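Local coordinates for PBP domain-containing protein (Vibrio parahaemolyticus, PDB 3MUQ) that is of unknown function but has the fold of the periplasmic binding protein superfamily and so may bind a small ligand, at residues Ile201-Asn204 and Thr210-Tyr213; Lys45-Gly50 and Asp56-His61; Leu25-Lys30 and Ser220-Asn225; Lys80-Asp85 and Glu230-Phe235. All coordinates share one frame; numbering follows the deposited sequence.

Contact 1 (Ile201-Asn204 and Thr210-Tyr213); sequences ILVN and TINY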
loop_
_atom_site.group_PDB
_atom_site.type_symbol
_atom_site.label_atom_id
_atom_site.label_comp_id
_atom_site.label_asym_id
_atom_site.label_seq_id
_atom_site.Cartn_x
_atom_site.Cartn_y
_atom_site.Cartn_z
ATOM N N ILE A 201 6.291 -11.625 4.124
ATOM C CA ILE A 201 5.714 -12.964 4.122
ATOM C C ILE A 201 6.054 -13.708 5.407
ATOM O O ILE A 201 7.217 -13.761 5.826
ATOM C CB ILE A 201 6.240 -13.779 2.922
ATOM C CG1 ILE A 201 6.128 -12.946 1.643
ATOM C CG2 ILE A 201 5.495 -15.120 2.799
ATOM C CD1 ILE A 201 6.782 -13.597 0.422
ATOM N N LEU A 202 5.034 -14.290 6.017
ATOM C CA LEU A 202 5.190 -15.009 7.269
ATOM C C LEU A 202 5.762 -16.402 7.044
ATOM O O LEU A 202 5.378 -17.093 6.103
ATOM C CB LEU A 202 3.831 -15.156 7.934
ATOM C CG LEU A 202 3.079 -13.842 8.112
ATOM C CD1 LEU A 202 1.739 -14.119 8.810
ATOM C CD2 LEU A 202 3.935 -12.856 8.899
ATOM N N VAL A 203 6.650 -16.831 7.931
ATOM C CA VAL A 203 7.107 -18.208 7.887
ATOM C C VAL A 203 5.943 -19.132 8.248
ATOM O O VAL A 203 5.208 -18.882 9.205
ATOM C CB VAL A 203 8.334 -18.430 8.790
ATOM C CG1 VAL A 203 8.662 -19.926 8.904
ATOM C CG2 VAL A 203 9.539 -17.583 8.257
ATOM N N ASN A 204 5.758 -20.183 7.460
ATOM C CA ASN A 204 4.613 -21.070 7.635
ATOM C C ASN A 204 4.612 -21.767 9.009
ATOM O O ASN A 204 5.476 -22.589 9.289
ATOM C CB ASN A 204 4.612 -22.101 6.519
ATOM C CG ASN A 204 3.370 -22.980 6.533
ATOM O OD1 ASN A 204 2.613 -23.013 7.513
ATOM N ND2 ASN A 204 3.152 -23.694 5.433
ATOM N N THR A 210 7.233 -23.786 16.119
ATOM C CA THR A 210 8.121 -23.189 17.113
ATOM C C THR A 210 8.324 -21.688 16.913
ATOM O O THR A 210 8.667 -20.985 17.864
ATOM C CB THR A 210 9.511 -23.879 17.139
ATOM O OG1 THR A 210 10.036 -23.985 15.802
ATOM C CG2 THR A 210 9.389 -25.261 17.742
ATOM N N ILE A 211 8.128 -21.193 15.691
ATOM C CA ILE A 211 8.386 -19.773 15.436
ATOM C C ILE A 211 7.307 -18.854 16.029
ATOM O O ILE A 211 6.218 -19.298 16.414
ATOM C CB ILE A 211 8.680 -19.428 13.928
ATOM C CG1 ILE A 211 7.542 -19.871 13.021
ATOM C CG2 ILE A 211 10.024 -20.009 13.469
ATOM C CD1 ILE A 211 6.442 -18.853 12.893
ATOM N N ASN A 212 7.630 -17.568 16.096
ATOM C CA ASN A 212 6.746 -16.601 16.711
ATOM C C ASN A 212 5.747 -16.056 15.690
ATOM O O ASN A 212 5.880 -14.935 15.198
ATOM C CB ASN A 212 7.557 -15.478 17.354
ATOM C CG ASN A 212 6.686 -14.514 18.141
ATOM O OD1 ASN A 212 5.486 -14.738 18.300
ATOM N ND2 ASN A 212 7.292 -13.435 18.645
ATOM N N TYR A 213 4.746 -16.872 15.387
ATOM C CA TYR A 213 3.757 -16.540 14.373
ATOM C C TYR A 213 2.872 -15.386 14.836
ATOM O O TYR A 213 2.502 -14.512 14.047
ATOM C CB TYR A 213 2.908 -17.761 14.041
ATOM C CG TYR A 213 1.817 -17.477 13.034
ATOM C CD1 TYR A 213 2.099 -17.428 11.682
ATOM C CD2 TYR A 213 0.508 -17.262 13.437
ATOM C CE1 TYR A 213 1.115 -17.170 10.757
ATOM C CE2 TYR A 213 -0.497 -16.996 12.505
ATOM C CZ TYR A 213 -0.182 -16.957 11.172
ATOM O OH TYR A 213 -1.157 -16.705 10.231
#
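The loop between strand 195-203 and helix 213-224 folds back on the end of the strand, where Leu202 and Val203 meet Ile211 and Tyr213. This turn belongs to a domain of the periplasmic binding protein superfamily. Leu202 and Tyr213 form its closest apolar contact. The methyl Leu202 CD1 lies 3.7 Å from Tyr213 CE1 and approaches the ring obliquely. Tyr213 OH lies 4.1 Å from Leu202 CD1. The two side chains cross at about a right angle. With chi1 at 178° the Tyr213 ring is extended away from its own N and back toward the strand. The carbonyl Val203 O sits at the edge of that ring, near its plane, 4.2 Å from Tyr213 CD1. Ile211 CD1 packs 3.9 Å from the same Val203 O. Val203 and Ile211 also touch more loosely through their CG1 atoms. Leu202 in addition packs on Ala216, Lys217 and Ser220 of the helix, so strand and helix are joined beyond the turn. Asn212 is the N-cap of this helix, and its OD1 accepts a bond from Gly215 N. Its backbone N is held by Asp56 OD1, and its ND2 by His6 O. Asn212 is also the centre of an inverse gamma turn, closed by a weak bond of 3.0 Å from Tyr213 N to Ile211 O.

Contact 2 (Lys45-Gly50 and Asp56-His61); sequences KALKMG and DLVMTH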
loop_
_atom_site.group_PDB
_atom_site.type_symbol
_atom_site.label_atom_id
_atom_site.label_comp_id
_atom_site.label_asym_id
_atom_site.label_seq_id
_atom_site.Cartn_x
_atom_site.Cartn_y
_atom_site.Cartn_z
ATOM N N LYS A 45 19.394 -15.667 0.592
ATOM C CA LYS A 45 19.728 -16.056 1.964
ATOM C C LYS A 45 18.589 -15.696 2.926
ATOM O O LYS A 45 18.186 -16.509 3.765
ATOM C CB LYS A 45 21.048 -15.411 2.403
ATOM C CG LYS A 45 21.358 -15.546 3.890
ATOM C CD LYS A 45 21.506 -16.994 4.346
ATOM C CE LYS A 45 22.968 -17.401 4.467
ATOM N NZ LYS A 45 23.490 -18.116 3.274
ATOM N N ALA A 46 18.069 -14.479 2.800
ATOM C CA ALA A 46 16.899 -14.090 3.573
ATOM C C ALA A 46 15.787 -15.139 3.418
ATOM O O ALA A 46 15.237 -15.620 4.408
ATOM C CB ALA A 46 16.395 -12.710 3.126
ATOM N N LEU A 47 15.451 -15.499 2.183
ATOM C CA LEU A 47 14.374 -16.479 1.960
ATOM C C LEU A 47 14.746 -17.873 2.488
ATOM O O LEU A 47 13.910 -18.604 3.044
ATOM C CB LEU A 47 13.982 -16.527 0.476
ATOM C CG LEU A 47 13.312 -15.239 -0.071
ATOM C CD1 LEU A 47 13.016 -15.353 -1.541
ATOM C CD2 LEU A 47 12.035 -14.913 0.685
ATOM N N LYS A 48 16.006 -18.241 2.313
ATOM C CA LYS A 48 16.504 -19.513 2.846
ATOM C C LYS A 48 16.358 -19.580 4.369
ATOM O O LYS A 48 16.038 -20.630 4.938
ATOM C CB LYS A 48 17.971 -19.716 2.457
ATOM C CG LYS A 48 18.555 -21.080 2.834
ATOM C CD LYS A 48 18.005 -22.207 1.974
ATOM C CE LYS A 48 18.113 -23.526 2.723
ATOM N NZ LYS A 48 18.142 -24.741 1.852
HETATM N N MSE A 49 16.628 -18.470 5.039
HETATM C CA MSE A 49 16.469 -18.462 6.479
HETATM C C MSE A 49 14.989 -18.684 6.851
HETATM O O MSE A 49 14.680 -19.331 7.861
HETATM C CB MSE A 49 16.998 -17.139 7.042
HETATM C CG MSE A 49 18.545 -17.038 7.050
HETATM SE SE MSE A 49 19.137 -15.422 8.001
HETATM C CE MSE A 49 18.615 -14.064 6.705
ATOM N N GLY A 50 14.078 -18.139 6.039
ATOM C CA GLY A 50 12.655 -18.373 6.232
ATOM C C GLY A 50 12.277 -19.818 5.936
ATOM O O GLY A 50 11.539 -20.472 6.695
ATOM N N ASP A 56 11.025 -15.443 11.809
ATOM C CA ASP A 56 9.562 -15.531 11.884
ATOM C C ASP A 56 8.844 -15.005 10.656
ATOM O O ASP A 56 7.704 -15.396 10.392
ATOM C CB ASP A 56 9.051 -14.801 13.118
ATOM C CG ASP A 56 9.727 -15.278 14.387
ATOM O OD1 ASP A 56 9.716 -16.500 14.635
ATOM O OD2 ASP A 56 10.261 -14.435 15.134
ATOM N N LEU A 57 9.488 -14.090 9.936
ATOM C CA LEU A 57 8.939 -13.593 8.681
ATOM C C LEU A 57 10.033 -12.946 7.841
ATOM O O LEU A 57 11.130 -12.671 8.338
ATOM C CB LEU A 57 7.772 -12.621 8.926
ATOM C CG LEU A 57 8.072 -11.164 9.327
ATOM C CD1 LEU A 57 6.781 -10.333 9.312
ATOM C CD2 LEU A 57 8.758 -11.080 10.699
ATOM N N VAL A 58 9.732 -12.702 6.567
ATOM C CA VAL A 58 10.700 -12.122 5.651
ATOM C C VAL A 58 10.141 -10.907 4.915
ATOM O O VAL A 58 8.930 -10.789 4.691
ATOM C CB VAL A 58 11.186 -13.141 4.582
ATOM C CG1 VAL A 58 11.823 -14.377 5.230
ATOM C CG2 VAL A 58 10.033 -13.536 3.690
HETATM N N MSE A 59 11.033 -10.000 4.540
HETATM C CA MSE A 59 10.654 -8.839 3.748
HETATM C C MSE A 59 11.649 -8.686 2.616
HETATM O O MSE A 59 12.810 -8.385 2.860
HETATM C CB MSE A 59 10.662 -7.585 4.617
HETATM C CG MSE A 59 10.342 -6.291 3.856
HETATM SE SE MSE A 59 10.512 -4.708 4.995
HETATM C CE MSE A 59 9.151 -5.161 6.344
ATOM N N THR A 60 11.209 -8.923 1.386
ATOM C CA THR A 60 12.084 -8.807 0.232
ATOM C C THR A 60 11.356 -8.068 -0.901
ATOM O O THR A 60 10.173 -7.720 -0.780
ATOM C CB THR A 60 12.560 -10.198 -0.268
ATOM O OG1 THR A 60 11.424 -11.021 -0.544
ATOM C CG2 THR A 60 13.409 -10.892 0.783
ATOM N N HIS A 61 12.065 -7.824 -1.994
ATOM C CA HIS A 61 11.477 -7.168 -3.151
ATOM C C HIS A 61 11.866 -7.929 -4.417
ATOM O O HIS A 61 12.477 -7.365 -5.327
ATOM C CB HIS A 61 11.912 -5.699 -3.210
ATOM C CG HIS A 61 13.391 -5.499 -3.063
ATOM N ND1 HIS A 61 14.008 -5.387 -1.837
ATOM C CD2 HIS A 61 14.374 -5.391 -3.990
ATOM C CE1 HIS A 61 15.308 -5.221 -2.011
ATOM N NE2 HIS A 61 15.556 -5.219 -3.307
#
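Val58 of strand 57-60 packs against Ala46, Leu47 and Gly50 of helix 43-51 in a beta-alpha-beta crossover. Strand 35-41 leads into the helix, which returns to strand 57-60 with strand 6-12 lying between the two in the sheet. The axes of segments 45-50 and 57-60 come within 8.2 Å and run nearly antiparallel, at 162°. Both methyls of Val58 are used. Val58 CG1 lies 3.7 Å from Ala46 O and 4.2 Å from Gly50 CA, where the helix has no side chain. Val58 CG2 meets Leu47 CD2 at 3.9 Å, and the two side chains cross at about a right angle. Thr60, two residues on, faces the same helix. Its CG2 lies 4.2 Å from Ala46 CB. Thr60 OG1 lies 4.1 Å from Leu47 CD2, so this methyl touches both Val58 and Thr60. In the next shell, Phe69 of helix 63-71 packs on both Leu47 and Val58, and Ala65 on Leu47. The strand is held in the sheet by backbone bonds of Val58 to Ile201 and of Leu57 and Met59 to Ala10. The hydroxyl Thr60 OG1 is held by a hydrogen bond with Glu66 OE2 of helix 63-71.

Contact 3 (Leu25-Lys30 and Ser220-Asn225); sequences LPQFEK and SDWLVN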
loop_
_atom_site.group_PDB
_atom_site.type_symbol
_atom_site.label_atom_id
_atom_site.label_comp_id
_atom_site.label_asym_id
_atom_site.label_seq_id
_atom_site.Cartn_x
_atom_site.Cartn_y
_atom_site.Cartn_z
ATOM N N LEU A 25 10.138 0.666 13.116
ATOM C CA LEU A 25 10.249 -0.187 14.294
ATOM C C LEU A 25 9.952 0.489 15.606
ATOM O O LEU A 25 9.283 -0.102 16.449
ATOM C CB LEU A 25 11.606 -0.876 14.351
ATOM C CG LEU A 25 11.715 -1.901 13.219
ATOM C CD1 LEU A 25 12.957 -2.738 13.363
ATOM C CD2 LEU A 25 10.484 -2.769 13.211
ATOM N N PRO A 26 10.477 1.713 15.799
ATOM C CA PRO A 26 10.218 2.442 17.044
ATOM C C PRO A 26 8.727 2.594 17.317
ATOM O O PRO A 26 8.276 2.316 18.437
ATOM C CB PRO A 26 10.858 3.810 16.782
ATOM C CG PRO A 26 11.975 3.514 15.822
ATOM C CD PRO A 26 11.459 2.409 14.941
ATOM N N GLN A 27 7.959 3.012 16.309
ATOM C CA GLN A 27 6.518 3.148 16.505
ATOM C C GLN A 27 5.857 1.792 16.745
ATOM O O GLN A 27 4.980 1.651 17.607
ATOM C CB GLN A 27 5.857 3.855 15.316
ATOM C CG GLN A 27 4.406 4.288 15.604
ATOM C CD GLN A 27 4.320 5.266 16.771
ATOM O OE1 GLN A 27 5.036 6.267 16.808
ATOM N NE2 GLN A 27 3.454 4.971 17.737
ATOM N N PHE A 28 6.279 0.782 15.991
ATOM C CA PHE A 28 5.682 -0.540 16.152
ATOM C C PHE A 28 5.917 -1.085 17.551
ATOM O O PHE A 28 5.014 -1.680 18.136
ATOM C CB PHE A 28 6.157 -1.516 15.067
ATOM C CG PHE A 28 5.694 -2.925 15.273
ATOM C CD1 PHE A 28 4.363 -3.265 15.089
ATOM C CD2 PHE A 28 6.591 -3.915 15.657
ATOM C CE1 PHE A 28 3.922 -4.576 15.277
ATOM C CE2 PHE A 28 6.153 -5.234 15.839
ATOM C CZ PHE A 28 4.813 -5.555 15.659
ATOM N N GLU A 29 7.119 -0.889 18.093
ATOM C CA GLU A 29 7.400 -1.368 19.449
ATOM C C GLU A 29 6.576 -0.593 20.455
ATOM O O GLU A 29 6.014 -1.168 21.386
ATOM C CB GLU A 29 8.887 -1.256 19.825
ATOM C CG GLU A 29 9.180 -1.828 21.226
ATOM C CD GLU A 29 10.606 -1.589 21.709
ATOM O OE1 GLU A 29 11.481 -1.255 20.885
ATOM O OE2 GLU A 29 10.853 -1.734 22.922
ATOM N N LYS A 30 6.524 0.721 20.271
ATOM C CA LYS A 30 5.726 1.573 21.134
ATOM C C LYS A 30 4.286 1.084 21.118
ATOM O O LYS A 30 3.643 0.981 22.158
ATOM C CB LYS A 30 5.795 3.021 20.637
ATOM C CG LYS A 30 4.887 4.008 21.364
ATOM C CD LYS A 30 5.506 4.475 22.674
ATOM C CE LYS A 30 4.569 5.393 23.452
ATOM N NZ LYS A 30 5.119 5.723 24.805
ATOM N N SER A 220 3.065 -7.843 10.522
ATOM C CA SER A 220 2.541 -7.780 9.160
ATOM C C SER A 220 1.217 -7.025 9.133
ATOM O O SER A 220 1.058 -6.121 8.329
ATOM C CB SER A 220 2.358 -9.181 8.567
ATOM O OG SER A 220 1.758 -9.108 7.282
ATOM N N ASP A 221 0.279 -7.394 10.016
ATOM C CA ASP A 221 -1.004 -6.690 10.134
ATOM C C ASP A 221 -0.766 -5.189 10.356
ATOM O O ASP A 221 -1.380 -4.341 9.714
ATOM C CB ASP A 221 -1.830 -7.255 11.305
ATOM C CG ASP A 221 -2.349 -8.648 11.038
ATOM O OD1 ASP A 221 -2.364 -9.062 9.856
ATOM O OD2 ASP A 221 -2.745 -9.329 12.013
ATOM N N TRP A 222 0.144 -4.858 11.263
ATOM C CA TRP A 222 0.438 -3.454 11.538
ATOM C C TRP A 222 0.994 -2.753 10.288
ATOM O O TRP A 222 0.596 -1.633 9.955
ATOM C CB TRP A 222 1.420 -3.360 12.704
ATOM C CG TRP A 222 1.796 -1.966 13.145
ATOM C CD1 TRP A 222 1.168 -1.208 14.102
ATOM C CD2 TRP A 222 2.911 -1.182 12.681
ATOM N NE1 TRP A 222 1.820 0.002 14.255
ATOM C CE2 TRP A 222 2.887 0.046 13.394
ATOM C CE3 TRP A 222 3.920 -1.395 11.737
ATOM C CZ2 TRP A 222 3.840 1.063 13.184
ATOM C CZ3 TRP A 222 4.871 -0.391 11.532
ATOM C CH2 TRP A 222 4.822 0.828 12.254
ATOM N N LEU A 223 1.904 -3.418 9.584
ATOM C CA LEU A 223 2.533 -2.828 8.400
ATOM C C LEU A 223 1.554 -2.476 7.290
ATOM O O LEU A 223 1.757 -1.480 6.574
ATOM C CB LEU A 223 3.611 -3.761 7.829
ATOM C CG LEU A 223 4.881 -3.946 8.654
ATOM C CD1 LEU A 223 5.687 -5.153 8.137
ATOM C CD2 LEU A 223 5.703 -2.675 8.614
ATOM N N VAL A 224 0.499 -3.277 7.136
ATOM C CA VAL A 224 -0.473 -3.015 6.055
ATOM C C VAL A 224 -1.704 -2.222 6.514
ATOM O O VAL A 224 -2.538 -1.840 5.701
ATOM C CB VAL A 224 -0.926 -4.307 5.325
ATOM C CG1 VAL A 224 0.288 -5.053 4.699
ATOM C CG2 VAL A 224 -1.719 -5.207 6.261
ATOM N N ASN A 225 -1.828 -1.981 7.811
ATOM C CA ASN A 225 -2.919 -1.148 8.279
ATOM C C ASN A 225 -2.487 0.322 8.241
ATOM O O ASN A 225 -1.287 0.621 8.172
ATOM C CB ASN A 225 -3.433 -1.598 9.660
ATOM C CG ASN A 225 -4.439 -2.786 9.571
ATOM O OD1 ASN A 225 -5.602 -2.669 9.979
ATOM N ND2 ASN A 225 -3.980 -3.929 9.043
#
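Aromatic packing between Phe28 and Trp222 carries this contact. The Phe28 ring turns its edge to one face of the Trp222 indole, a tilted edge-to-face pair. Its centroid is 5.0 Å from that of the five-membered ring, with the planes at 61°. Phe28 CD1 makes the closest approach, 3.5 Å from Trp222 CG. A CH-pi contact lies beside it. Phe28 CB stands 3.7 Å from the centroid of the Trp222 six-membered ring, only 3° off the normal. The extended chi1 of Trp222, -178°, sends the indole across to helix 20-32. Gln27 adds aliphatic packing, with Gln27 CB 4.1 Å from Trp222 CZ2 in an oblique position.

Polar bonds lie beside the pair and at the helix end. Asp31 takes both Trp222 NE1, at its OD2, and Gln27 NE2, at its OD1, and so helps to set the rotation of the indole. At the end of helix 213-224, Asn225 ND2 donates to Asp221 O at 2.7 Å. That bond is bent, with an N-H...O angle of 130°. Asn225 OD1 bonds to Gly173 N of the second subunit, so the helix end also meets the dimer partner.

The arrangement is helix-to-helix packing, joining an early helix of the chain to a late one. It is consistent with the periplasmic binding protein fold, in which the C-terminal part of the chain returns to the N-terminal lobe.

Contact 4 (Lys80-Asp85 and Glu230-Phe235); sequences KLMYND and ELINGF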
loop_
_atom_site.group_PDB
_atom_site.type_symbol
_atom_site.label_atom_id
_atom_site.label_comp_id
_atom_site.label_asym_id
_atom_site.label_seq_id
_atom_site.Cartn_x
_atom_site.Cartn_y
_atom_site.Cartn_z
ATOM N N LYS A 80 1.752 -7.332 -0.147
ATOM C CA LYS A 80 2.516 -6.271 -0.789
ATOM C C LYS A 80 2.543 -5.055 0.129
ATOM O O LYS A 80 1.504 -4.573 0.549
ATOM C CB LYS A 80 1.895 -5.940 -2.149
ATOM C CG LYS A 80 1.934 -7.120 -3.127
ATOM C CD LYS A 80 3.300 -7.237 -3.802
ATOM C CE LYS A 80 3.381 -8.471 -4.695
ATOM N NZ LYS A 80 4.654 -8.485 -5.488
ATOM N N LEU A 81 3.743 -4.596 0.469
ATOM C CA LEU A 81 3.932 -3.448 1.345
ATOM C C LEU A 81 3.896 -2.118 0.606
ATOM O O LEU A 81 3.395 -1.112 1.121
ATOM C CB LEU A 81 5.288 -3.552 2.038
ATOM C CG LEU A 81 5.321 -4.256 3.380
ATOM C CD1 LEU A 81 6.716 -4.186 3.961
ATOM C CD2 LEU A 81 4.323 -3.589 4.299
HETATM N N MSE A 82 4.481 -2.100 -0.585
HETATM C CA MSE A 82 4.648 -0.860 -1.314
HETATM C C MSE A 82 5.208 -1.173 -2.701
HETATM O O MSE A 82 5.836 -2.218 -2.898
HETATM C CB MSE A 82 5.600 0.069 -0.545
HETATM C CG MSE A 82 7.061 -0.369 -0.613
HETATM SE SE MSE A 82 8.320 0.736 0.424
HETATM C CE MSE A 82 8.503 -0.454 1.923
ATOM N N TYR A 83 4.956 -0.286 -3.661
ATOM C CA TYR A 83 5.554 -0.413 -4.985
ATOM C C TYR A 83 6.461 0.779 -5.247
ATOM O O TYR A 83 5.979 1.853 -5.591
ATOM C CB TYR A 83 4.473 -0.486 -6.068
ATOM C CG TYR A 83 3.573 -1.700 -5.977
ATOM C CD1 TYR A 83 3.830 -2.836 -6.734
ATOM C CD2 TYR A 83 2.471 -1.716 -5.119
ATOM C CE1 TYR A 83 3.021 -3.953 -6.647
ATOM C CE2 TYR A 83 1.660 -2.822 -5.036
ATOM C CZ TYR A 83 1.937 -3.938 -5.800
ATOM O OH TYR A 83 1.120 -5.043 -5.711
ATOM N N ASN A 84 7.767 0.597 -5.079
ATOM C CA ASN A 84 8.746 1.650 -5.393
ATOM C C ASN A 84 8.970 1.807 -6.895
ATOM O O ASN A 84 9.443 0.883 -7.556
ATOM C CB ASN A 84 10.081 1.361 -4.704
ATOM C CG ASN A 84 10.148 1.934 -3.319
ATOM O OD1 ASN A 84 9.293 2.732 -2.919
ATOM N ND2 ASN A 84 11.180 1.552 -2.574
ATOM N N ASP A 85 8.664 2.993 -7.416
ATOM C CA ASP A 85 8.566 3.240 -8.852
ATOM C C ASP A 85 9.343 4.529 -9.168
ATOM O O ASP A 85 8.862 5.633 -8.916
ATOM C CB ASP A 85 7.076 3.373 -9.208
ATOM C CG ASP A 85 6.824 3.694 -10.670
ATOM O OD1 ASP A 85 7.698 3.429 -11.527
ATOM O OD2 ASP A 85 5.711 4.201 -10.958
ATOM N N GLU A 230 1.086 4.865 7.041
ATOM C CA GLU A 230 1.435 6.281 7.225
ATOM C C GLU A 230 2.953 6.440 7.327
ATOM O O GLU A 230 3.555 7.320 6.683
ATOM C CB GLU A 230 0.754 6.835 8.476
ATOM C CG GLU A 230 0.861 8.341 8.665
ATOM C CD GLU A 230 0.130 8.818 9.913
ATOM O OE1 GLU A 230 -0.320 7.962 10.706
ATOM O OE2 GLU A 230 0.002 10.050 10.102
ATOM N N LEU A 231 3.580 5.571 8.119
ATOM C CA LEU A 231 5.027 5.646 8.320
ATOM C C LEU A 231 5.823 5.231 7.090
ATOM O O LEU A 231 6.834 5.857 6.756
ATOM C CB LEU A 231 5.440 4.806 9.524
ATOM C CG LEU A 231 4.788 5.357 10.791
ATOM C CD1 LEU A 231 4.913 4.384 11.963
ATOM C CD2 LEU A 231 5.388 6.710 11.108
ATOM N N ILE A 232 5.372 4.168 6.427
ATOM C CA ILE A 232 5.986 3.726 5.179
ATOM C C ILE A 232 5.937 4.831 4.115
ATOM O O ILE A 232 6.939 5.118 3.436
ATOM C CB ILE A 232 5.286 2.451 4.656
ATOM C CG1 ILE A 232 5.606 1.270 5.580
ATOM C CG2 ILE A 232 5.682 2.152 3.207
ATOM C CD1 ILE A 232 4.832 0.021 5.245
ATOM N N ASN A 233 4.773 5.459 3.977
ATOM C CA ASN A 233 4.624 6.546 3.022
ATOM C C ASN A 233 5.503 7.716 3.409
ATOM O O ASN A 233 6.180 8.301 2.556
ATOM C CB ASN A 233 3.167 7.000 2.920
ATOM C CG ASN A 233 2.302 5.995 2.211
ATOM O OD1 ASN A 233 2.774 5.263 1.330
ATOM N ND2 ASN A 233 1.022 5.937 2.593
ATOM N N GLY A 234 5.488 8.063 4.695
ATOM C CA GLY A 234 6.337 9.135 5.188
ATOM C C GLY A 234 7.772 8.917 4.749
ATOM O O GLY A 234 8.458 9.846 4.323
ATOM N N PHE A 235 8.224 7.672 4.838
ATOM C CA PHE A 235 9.575 7.335 4.432
ATOM C C PHE A 235 9.779 7.459 2.912
ATOM O O PHE A 235 10.870 7.815 2.459
ATOM C CB PHE A 235 9.935 5.924 4.901
ATOM C CG PHE A 235 11.262 5.432 4.389
ATOM C CD1 PHE A 235 12.444 5.816 5.009
ATOM C CD2 PHE A 235 11.328 4.584 3.293
ATOM C CE1 PHE A 235 13.673 5.361 4.540
ATOM C CE2 PHE A 235 12.557 4.122 2.816
ATOM C CZ PHE A 235 13.726 4.507 3.441
#
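Farther along the strand that carries Leu81 and Met82, which pack on Ile232, the carboxylate oxygen Asp85 OD2 is gripped by two groups. Arg172 NE of the same chain forms a salt bridge to it, and Asn225 ND2 of the second subunit a hydrogen bond. Leu81 and Met82 meet Ile232 through carbon and selenium. Ile232 uses two branches. Its CD1 reaches Leu81 CD2 at 3.8 Å, and these side chains cross at about a right angle. Its CG2 packs on the end of the selenomethionine Met82, 4.0 Å from Met82 CE and 4.1 Å from Met82 SE. Met82 CG sits between the backbone N and the carbonyl carbon (chi1 73°). The chain then bends at its last torsion, chi3 102°, so the terminal methyl lies beside the isoleucine.

Leu223 of helix 213-224 also touches Leu81, Leu20 of helix 20-32 touches Met82, and backbone bonds of Leu81 and Met82 to Tyr198 pair the strand with strand 195-203. Lys80 N bonds to Tyr83 OH of the second subunit, and Tyr83 OH to Lys80 N of that subunit. The contact is thus helix-on-sheet packing, in which the C-terminal helix 226-236 lies against the long strand 78-90 of the mixed sheet in a periplasmic binding protein fold.

In the fold
Contacts 1, 2 and 4 all reach the mixed sheet. Strand 195-203 is a neighbour of both 57-60 and 78-90 in it. Contact 3 instead joins helices 20-32 and 213-224. Contacts 1 and 2 are closest, with centres about 11 Å apart; the centres of contacts 1 and 4 are farthest, at about 23 Å, and these two do not touch. Contacts 3 and 4 have centres about 13 Å apart, where helix 213-224 is followed by 226-236, and both reach the second subunit. Along the chain contact 2 closes before contact 1 opens. Contacts 3 and 4 interleave, each pairing a segment of the N-terminal half with one near the C-terminus. Distant parts of the sequence are thereby brought together, and the dimer interface adjoins the C-terminal helices.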